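PDB 5C2V: hydrazine synthase subunit gamma from Candidatus Kuenenia stuttgartiensis, which catalyses, as part of the hydrazine synthase complex, the three-electron reduction of nitric oxide to hydroxylamine, the first half-reaction in making hydrazine from nitric oxide and ammonium. Local coordinates for residues N217-T222 and L252-D257. Residues are numbered along the deposited sequence; the frame is centred on the assembly and turned at random.
Sequences NGFRST and LVKEFD. With CA (calcium ion), chain T; HEC (heme c), chain B.
Phe-219 lays one face of its ring against the methylene chain of Lys-254, a CH-pi contact in which CE of Lys-254 sits 3.8 Å from the centroid of the Phe-219 ring, 23° off its normal and shifted toward the rim. The aromatic ring stands at a corner of a type II beta turn, Gly-218 to Ser-221, within the cytochrome c family region, which holds the second heme c. With CG anti to the backbone N (chi1 -171°), the ring reaches out from the turn toward 252-257. Lysine suits the partly open site because its extended chain offers aliphatic carbon to the ring and carries the ammonium past it, NZ passing on toward CB of Phe-219. The ring edge meets backbone instead: CZ of Phe-219 is 3.2 Å from O of Leu-252, which lies in the ring plane, an approach consistent with the weakly positive rim hydrogens facing the carbonyl oxygen. Gly-218 suits the first position of the turn because, at its backbone angles, a CB would press against the carbonyl oxygen of Asn-217. Water 1 joins the segments, donating to O of Leu-252 and weakly accepting from NE of Arg-220, which also forms a long, weak ion pair with Asp-583 of the alpha subunit. Farther along, Phe-256 pairs by backbone with His-207 in a small antiparallel sheet and stacks on His-272, its ring close to a heme propionate. Asp-257 then binds calcium together with the carbonyl oxygens of Leu-100 and Pro-102, its OD2 lying 2.4 Å from the calcium ion.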
loop_
_atom_site.group_PDB
_atom_site.type_symbol
_atom_site.label_atom_id
_atom_site.label_comp_id
_atom_site.label_asym_id
_atom_site.label_seq_id
_atom_site.Cartn_x
_atom_site.Cartn_y
_atom_site.Cartn_z
ATOM N N ASN C 217 15.665 -7.905 -50.849
ATOM C CA ASN C 217 16.499 -7.060 -51.696
ATOM C C ASN C 217 17.774 -7.779 -52.139
ATOM O O ASN C 217 18.644 -7.182 -52.771
ATOM C CB ASN C 217 16.850 -5.757 -50.978
ATOM C CG ASN C 217 17.104 -4.612 -51.941
ATOM O OD1 ASN C 217 16.664 -4.644 -53.091
ATOM N ND2 ASN C 217 17.814 -3.591 -51.474
ATOM N N GLY C 218 17.881 -9.061 -51.800
ATOM C CA GLY C 218 19.055 -9.842 -52.146
ATOM C C GLY C 218 19.977 -10.112 -50.971
ATOM O O GLY C 218 19.600 -9.904 -49.818
ATOM N N PHE C 219 21.178 -10.600 -51.270
ATOM C CA PHE C 219 22.161 -10.952 -50.248
ATOM C C PHE C 219 22.460 -9.775 -49.321
ATOM O O PHE C 219 22.539 -8.630 -49.766
ATOM C CB PHE C 219 23.451 -11.447 -50.911
ATOM C CG PHE C 219 24.444 -12.045 -49.952
ATOM C CD1 PHE C 219 24.125 -13.176 -49.217
ATOM C CD2 PHE C 219 25.705 -11.490 -49.804
ATOM C CE1 PHE C 219 25.040 -13.731 -48.340
ATOM C CE2 PHE C 219 26.623 -12.041 -48.930
ATOM C CZ PHE C 219 26.290 -13.162 -48.197
ATOM N N ARG C 220 22.605 -10.076 -48.031
ATOM C CA ARG C 220 22.897 -9.080 -46.997
ATOM C C ARG C 220 21.817 -8.008 -46.864
ATOM O O ARG C 220 22.106 -6.877 -46.470
ATOM C CB ARG C 220 24.251 -8.414 -47.263
ATOM C CG ARG C 220 25.448 -9.313 -47.011
ATOM C CD ARG C 220 26.720 -8.707 -47.577
ATOM N NE ARG C 220 27.897 -9.504 -47.244
ATOM C CZ ARG C 220 29.103 -9.313 -47.769
ATOM N NH1 ARG C 220 29.295 -8.352 -48.663
ATOM N NH2 ARG C 220 30.117 -10.086 -47.405
ATOM N N SER C 221 20.577 -8.360 -47.187
ATOM C CA SER C 221 19.463 -7.432 -47.014
ATOM C C SER C 221 18.440 -7.978 -46.023
ATOM O O SER C 221 18.580 -9.095 -45.526
ATOM C CB SER C 221 18.792 -7.141 -48.356
ATOM O OG SER C 221 18.139 -8.292 -48.862
ATOM N N THR C 222 17.412 -7.185 -45.741
ATOM C CA THR C 222 16.376 -7.568 -44.787
ATOM C C THR C 222 15.033 -6.973 -45.217
ATOM O O THR C 222 14.996 -5.896 -45.816
ATOM C CB THR C 222 16.752 -7.110 -43.352
ATOM O OG1 THR C 222 15.832 -7.656 -42.399
ATOM C CG2 THR C 222 16.757 -5.591 -43.246
ATOM N N LEU C 252 24.442 -15.631 -43.874
ATOM C CA LEU C 252 25.633 -14.808 -44.044
ATOM C C LEU C 252 26.514 -15.332 -45.178
ATOM O O LEU C 252 27.414 -14.635 -45.645
ATOM C CB LEU C 252 26.431 -14.739 -42.741
ATOM C CG LEU C 252 26.197 -13.497 -41.875
ATOM C CD1 LEU C 252 24.728 -13.345 -41.505
ATOM C CD2 LEU C 252 27.074 -13.528 -40.631
ATOM N N VAL C 253 26.251 -16.562 -45.618
ATOM C CA VAL C 253 26.996 -17.162 -46.725
ATOM C C VAL C 253 26.063 -17.886 -47.695
ATOM O O VAL C 253 24.984 -18.341 -47.310
ATOM C CB VAL C 253 28.063 -18.161 -46.226
ATOM C CG1 VAL C 253 29.093 -17.463 -45.348
ATOM C CG2 VAL C 253 27.409 -19.312 -45.480
ATOM N N LYS C 254 26.472 -17.969 -48.957
ATOM C CA LYS C 254 25.685 -18.666 -49.971
ATOM C C LYS C 254 26.096 -20.123 -50.180
ATOM O O LYS C 254 25.388 -20.878 -50.846
ATOM C CB LYS C 254 25.779 -17.926 -51.307
ATOM C CG LYS C 254 25.543 -16.433 -51.209
ATOM C CD LYS C 254 25.674 -15.773 -52.569
ATOM C CE LYS C 254 25.428 -14.279 -52.480
ATOM N NZ LYS C 254 25.478 -13.631 -53.818
ATOM N N GLU C 255 27.228 -20.523 -49.609
ATOM C CA GLU C 255 27.786 -21.845 -49.892
ATOM C C GLU C 255 27.991 -22.667 -48.622
ATOM O O GLU C 255 28.249 -22.115 -47.554
ATOM C CB GLU C 255 29.108 -21.709 -50.650
ATOM C CG GLU C 255 28.986 -20.986 -51.981
ATOM C CD GLU C 255 30.292 -20.952 -52.748
ATOM O OE1 GLU C 255 31.324 -21.376 -52.186
ATOM O OE2 GLU C 255 30.287 -20.505 -53.914
ATOM N N PHE C 256 27.880 -23.987 -48.746
ATOM C CA PHE C 256 27.902 -24.859 -47.576
ATOM C C PHE C 256 28.690 -26.151 -47.783
ATOM O O PHE C 256 28.802 -26.656 -48.900
ATOM C CB PHE C 256 26.469 -25.201 -47.157
ATOM C CG PHE C 256 25.568 -24.005 -47.058
ATOM C CD1 PHE C 256 25.563 -23.216 -45.920
ATOM C CD2 PHE C 256 24.731 -23.663 -48.109
ATOM C CE1 PHE C 256 24.739 -22.110 -45.830
ATOM C CE2 PHE C 256 23.905 -22.560 -48.024
ATOM C CZ PHE C 256 23.909 -21.783 -46.883
ATOM N N ASP C 257 29.229 -26.675 -46.687
ATOM C CA ASP C 257 29.922 -27.957 -46.687
ATOM C C ASP C 257 28.931 -29.104 -46.873
ATOM O O ASP C 257 27.941 -29.202 -46.147
ATOM C CB ASP C 257 30.712 -28.126 -45.384
ATOM C CG ASP C 257 31.178 -29.550 -45.156
ATOM O OD1 ASP C 257 32.093 -30.003 -45.875
ATOM O OD2 ASP C 257 30.638 -30.211 -44.241
HETATM CA CA CA T . 31.920 -31.934 -43.207
HETATM FE FE HEC B . 23.379 -32.913 -52.461
HETATM C CHA HEC B . 22.748 -31.756 -49.288
HETATM C CHB HEC B . 21.080 -35.408 -52.016
HETATM C CHC HEC B . 23.469 -33.604 -55.837
HETATM C CHD HEC B . 25.934 -30.685 -52.847
HETATM N NA HEC B . 22.123 -33.465 -50.940
HETATM C C1A HEC B . 22.059 -32.881 -49.689
HETATM C C2A HEC B . 21.139 -33.660 -48.883
HETATM C C3A HEC B . 20.679 -34.666 -49.632
HETATM C C4A HEC B . 21.287 -34.565 -50.945
HETATM C CMA HEC B . 19.676 -35.749 -49.179
HETATM C CAA HEC B . 20.761 -33.380 -47.412
HETATM C CBA HEC B . 21.969 -33.641 -46.516
HETATM C CGA HEC B . 21.684 -33.150 -45.120
HETATM O O1A HEC B . 22.439 -33.525 -44.187
HETATM O O2A HEC B . 20.700 -32.389 -44.940
HETATM N NB HEC B . 22.501 -34.313 -53.693
HETATM C C1B HEC B . 21.465 -35.147 -53.314
HETATM C C2B HEC B . 20.857 -35.681 -54.515
HETATM C C3B HEC B . 21.521 -35.188 -55.570
HETATM C C4B HEC B . 22.566 -34.313 -55.073
HETATM C CMB HEC B . 19.664 -36.664 -54.540
HETATM C CAB HEC B . 21.239 -35.470 -57.065
HETATM C CBB HEC B . 19.916 -34.800 -57.499
HETATM N NC HEC B . 24.495 -32.267 -54.051
HETATM C C1C HEC B . 24.373 -32.675 -55.365
HETATM C C2C HEC B . 25.277 -31.871 -56.165
HETATM C C3C HEC B . 26.036 -31.154 -55.327
HETATM C C4C HEC B . 25.506 -31.329 -53.988
HETATM C CMC HEC B . 25.567 -32.112 -57.663
HETATM C CAC HEC B . 27.188 -30.195 -55.712
HETATM C CBC HEC B . 26.646 -28.981 -56.499
HETATM N ND HEC B . 24.262 -31.481 -51.220
HETATM C C1D HEC B . 25.213 -30.572 -51.677
HETATM C C2D HEC B . 25.318 -29.487 -50.725
HETATM C C3D HEC B . 24.320 -29.829 -49.609
HETATM C C4D HEC B . 23.712 -31.080 -50.006
HETATM C CMD HEC B . 26.244 -28.254 -50.813
HETATM C CAD HEC B . 24.009 -29.013 -48.336
HETATM C CBD HEC B . 23.344 -27.699 -48.730
HETATM C CGD HEC B . 22.761 -27.038 -47.511
HETATM O O1D HEC B . 22.121 -25.965 -47.659
HETATM O O2D HEC B . 22.936 -27.586 -46.392
HETATM O O HOH W 1 26.710 -12.012 -45.262
HETATM O O HOH W 2 33.358 -31.934 -45.107
HETATM O O HOH W 3 30.497 -33.538 -44.261
HETATM O O HOH W 4 30.466 -31.934 -41.304
#